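Local coordinates for diacylglycerol kinase (Bacillus anthracis, PDB 3S40), which probably phosphorylates diacylglycerol to phosphatidic acid at the expense of ATP, at residues P182-D188 with A259-E265. Sequence-based numbering, arbitrary orientation.
Sequences PVKITYD and AKSIHIE
Strands 182-187 and 261-265 run antiparallel at 167°, their axes approaching to 4.6 Å. Lys184-Glu265 and Thr186-His263 are hydrogen-bonded pairs: Lys184 N to Glu265 O and His263 N to Thr186 O are 2.7 Å, Glu265 N to Lys184 O and Thr186 N to His263 O 2.8 Å. Alternating with them are the non-hydrogen-bonded pairs Ile185-Ile264 and Tyr187-Ile262. Asp188, left-handed at phi/psi 50/52°, donates from N to Ser261 O (2.9 Å), while its m-rotamer carboxylate accepts Ser261 N at OD1 (2.7 Å) and Lys260 N at OD2 (2.9 Å). Both strands are interior to one sheet of the C-terminal beta sandwich, between 190-196 and 284-296. Toward the facing sheet, Ile185 and Ile262 (CG2-CG2 4.0 Å) pack on Ile226, Val183 CG2 lies 3.7 Å from Ile264 CG2, and Tyr187 CB meets Ala259 CB at 3.6 Å. The other face carries Glu265, His263, Lys184, whose amine salt-bridges Glu193, and Thr186, whose OG1 is 3.1 Å from a water that donates to Ser261 O (2.9 Å).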
ATOM      1  N   PRO A 182      17.467   7.999  19.138  1.00 64.44           N
ATOM      2  CA  PRO A 182      17.125   9.405  18.921  1.00 61.91           C
ATOM      3  C   PRO A 182      16.780   9.692  17.461  1.00 57.20           C
ATOM      4  O   PRO A 182      17.359   9.111  16.539  1.00 60.02           O
ATOM      5  CB  PRO A 182      18.411  10.135  19.307  1.00 67.69           C
ATOM      6  CG  PRO A 182      19.488   9.167  18.983  1.00 70.15           C
ATOM      7  CD  PRO A 182      18.922   7.800  19.271  1.00 73.07           C
ATOM      8  N   VAL A 183      15.838  10.607  17.268  1.00 49.97           N
ATOM      9  CA  VAL A 183      15.353  10.941  15.948  1.00 53.32           C
ATOM     10  C   VAL A 183      15.071  12.430  15.900  1.00 52.29           C
ATOM     11  O   VAL A 183      14.725  13.055  16.910  1.00 49.81           O
ATOM     12  CB  VAL A 183      14.058  10.152  15.595  1.00 44.77           C
ATOM     13  CG1 VAL A 183      12.843  10.741  16.330  1.00 34.96           C
ATOM     14  CG2 VAL A 183      13.816  10.152  14.093  1.00 38.52           C
ATOM     15  N   LYS A 184      15.245  12.990  14.714  1.00 46.18           N
ATOM     16  CA  LYS A 184      14.948  14.384  14.460  1.00 51.72           C
ATOM     17  C   LYS A 184      14.064  14.396  13.221  1.00 44.74           C
ATOM     18  O   LYS A 184      14.434  13.825  12.188  1.00 47.11           O
ATOM     19  CB  LYS A 184      16.246  15.141  14.191  1.00 60.77           C
ATOM     20  CG  LYS A 184      16.183  16.630  14.447  1.00 64.75           C
ATOM     21  CD  LYS A 184      17.583  17.241  14.452  1.00 74.97           C
ATOM     22  CE  LYS A 184      18.619  16.303  15.085  1.00 80.44           C
ATOM     23  NZ  LYS A 184      18.261  15.849  16.459  1.00 82.67           N
ATOM     24  N   ILE A 185      12.891  15.015  13.322  1.00 39.54           N
ATOM     25  CA  ILE A 185      11.965  15.032  12.189  1.00 48.02           C
ATOM     26  C   ILE A 185      11.589  16.452  11.830  1.00 43.27           C
ATOM     27  O   ILE A 185      11.100  17.196  12.676  1.00 44.19           O
ATOM     28  CB  ILE A 185      10.665  14.225  12.476  1.00 46.69           C
ATOM     29  CG1 ILE A 185      10.994  12.776  12.868  1.00 50.12           C
ATOM     30  CG2 ILE A 185       9.737  14.250  11.268  1.00 41.51           C
ATOM     31  CD1 ILE A 185       9.788  11.942  13.294  1.00 44.96           C
ATOM     32  N   THR A 186      11.836  16.829  10.581  1.00 37.01           N
ATOM     33  CA  THR A 186      11.344  18.097  10.042  1.00 41.89           C
ATOM     34  C   THR A 186      10.176  17.812   9.111  1.00 50.78           C
ATOM     35  O   THR A 186      10.257  16.941   8.240  1.00 46.25           O
ATOM     36  CB  THR A 186      12.426  18.841   9.234  1.00 48.48           C
ATOM     37  OG1 THR A 186      12.749  18.088   8.051  1.00 57.40           O
ATOM     38  CG2 THR A 186      13.680  19.039  10.067  1.00 47.96           C
ATOM     39  N   TYR A 187       9.087  18.545   9.283  1.00 45.58           N
ATOM     40  CA  TYR A 187       7.917  18.282   8.469  1.00 43.88           C
ATOM     41  C   TYR A 187       7.192  19.573   8.168  1.00 38.54           C
ATOM     42  O   TYR A 187       6.611  20.193   9.056  1.00 44.27           O
ATOM     43  CB  TYR A 187       6.991  17.298   9.180  1.00 34.23           C
ATOM     44  CG  TYR A 187       6.557  17.776  10.537  1.00 39.46           C
ATOM     45  CD1 TYR A 187       5.327  18.406  10.713  1.00 45.11           C
ATOM     46  CD2 TYR A 187       7.387  17.632  11.640  1.00 37.19           C
ATOM     47  CE1 TYR A 187       4.931  18.866  11.960  1.00 48.99           C
ATOM     48  CE2 TYR A 187       6.999  18.085  12.891  1.00 45.00           C
ATOM     49  CZ  TYR A 187       5.772  18.698  13.047  1.00 51.76           C
ATOM     50  OH  TYR A 187       5.385  19.149  14.290  1.00 47.69           O
ATOM     51  N   ASP A 188       7.233  19.977   6.905  1.00 43.91           N
ATOM     52  CA  ASP A 188       6.658  21.250   6.490  1.00 49.28           C
ATOM     53  C   ASP A 188       7.138  22.392   7.400  1.00 52.81           C
ATOM     54  O   ASP A 188       6.335  23.151   7.954  1.00 54.33           O
ATOM     55  CB  ASP A 188       5.127  21.171   6.461  1.00 47.09           C
ATOM     56  CG  ASP A 188       4.612  19.972   5.664  1.00 47.17           C
ATOM     57  OD1 ASP A 188       5.333  19.473   4.778  1.00 44.35           O
ATOM     58  OD2 ASP A 188       3.479  19.530   5.930  1.00 49.68           O
ATOM     59  N   ALA A 259       1.723  15.521   7.445  1.00 43.25           N
ATOM     60  CA  ALA A 259       2.558  16.475   6.723  1.00 44.55           C
ATOM     61  C   ALA A 259       2.775  16.067   5.270  1.00 33.91           C
ATOM     62  O   ALA A 259       2.624  14.901   4.924  1.00 37.60           O
ATOM     63  CB  ALA A 259       3.887  16.655   7.435  1.00 46.64           C
ATOM     64  N   LYS A 260       3.113  17.030   4.415  1.00 33.65           N
ATOM     65  CA  LYS A 260       3.345  16.727   3.001  1.00 41.22           C
ATOM     66  C   LYS A 260       4.817  16.514   2.673  1.00 39.47           C
ATOM     67  O   LYS A 260       5.142  15.784   1.746  1.00 39.57           O
ATOM     68  CB  LYS A 260       2.773  17.811   2.087  1.00 39.99           C
ATOM     69  CG  LYS A 260       1.261  17.850   2.033  1.00 54.60           C
ATOM     70  CD  LYS A 260       0.792  18.705   0.875  1.00 62.21           C
ATOM     71  CE  LYS A 260      -0.723  18.683   0.744  1.00 72.88           C
ATOM     72  NZ  LYS A 260      -1.163  19.151  -0.605  1.00 75.62           N
ATOM     73  N   SER A 261       5.701  17.178   3.415  1.00 37.82           N
ATOM     74  CA  SER A 261       7.128  17.109   3.134  1.00 41.97           C
ATOM     75  C   SER A 261       7.887  16.826   4.416  1.00 45.70           C
ATOM     76  O   SER A 261       7.858  17.617   5.370  1.00 51.97           O
ATOM     77  CB  SER A 261       7.626  18.404   2.492  1.00 46.66           C
ATOM     78  OG  SER A 261       8.976  18.264   2.080  1.00 51.88           O
ATOM     79  N   ILE A 262       8.575  15.695   4.429  1.00 41.24           N
ATOM     80  CA  ILE A 262       9.099  15.156   5.670  1.00 40.55           C
ATOM     81  C   ILE A 262      10.557  14.770   5.551  1.00 40.01           C
ATOM     82  O   ILE A 262      10.979  14.127   4.585  1.00 36.25           O
ATOM     83  CB  ILE A 262       8.279  13.928   6.103  1.00 41.26           C
ATOM     84  CG1 ILE A 262       6.788  14.293   6.134  1.00 42.30           C
ATOM     85  CG2 ILE A 262       8.756  13.400   7.456  1.00 36.28           C
ATOM     86  CD1 ILE A 262       5.862  13.143   6.466  1.00 44.20           C
ATOM     87  N   HIS A 263      11.334  15.186   6.534  1.00 37.55           N
ATOM     88  CA  HIS A 263      12.718  14.750   6.617  1.00 40.36           C
ATOM     89  C   HIS A 263      12.984  14.108   7.963  1.00 38.46           C
ATOM     90  O   HIS A 263      12.685  14.695   9.016  1.00 36.07           O
ATOM     91  CB  HIS A 263      13.697  15.906   6.379  1.00 46.20           C
ATOM     92  CG  HIS A 263      15.112  15.453   6.207  1.00 51.62           C
ATOM     93  ND1 HIS A 263      16.004  15.383   7.257  1.00 54.12           N
ATOM     94  CD2 HIS A 263      15.780  15.006   5.116  1.00 39.36           C
ATOM     95  CE1 HIS A 263      17.166  14.933   6.815  1.00 48.85           C
ATOM     96  NE2 HIS A 263      17.055  14.692   5.520  1.00 41.12           N
ATOM     97  N   ILE A 264      13.545  12.903   7.917  1.00 36.26           N
ATOM     98  CA  ILE A 264      13.825  12.128   9.114  1.00 42.98           C
ATOM     99  C   ILE A 264      15.315  11.846   9.241  1.00 52.73           C
ATOM    100  O   ILE A 264      15.932  11.246   8.352  1.00 36.73           O
ATOM    101  CB  ILE A 264      13.082  10.778   9.128  1.00 40.86           C
ATOM    102  CG1 ILE A 264      11.609  10.956   8.768  1.00 42.01           C
ATOM    103  CG2 ILE A 264      13.226  10.108  10.481  1.00 39.28           C
ATOM    104  CD1 ILE A 264      11.265  10.375   7.415  1.00 44.89           C
ATOM    105  N   GLU A 265      15.879  12.271  10.366  1.00 54.15           N
ATOM    106  CA  GLU A 265      17.299  12.120  10.615  1.00 57.53           C
ATOM    107  C   GLU A 265      17.503  11.386  11.932  1.00 55.34           C
ATOM    108  O   GLU A 265      16.776  11.614  12.901  1.00 53.09           O
ATOM    109  CB  GLU A 265      17.963  13.497  10.647  1.00 65.20           C
ATOM    110  CG  GLU A 265      19.370  13.516  11.215  1.00 84.46           C
ATOM    111  CD  GLU A 265      19.872  14.928  11.483  1.00 95.58           C
ATOM    112  OE1 GLU A 265      19.547  15.834  10.683  1.00 98.46           O
ATOM    113  OE2 GLU A 265      20.581  15.134  12.497  1.00 94.24           O
TER
HETATM  114  O   HOH W   1      10.513  18.652   5.944  1.00 46.70           O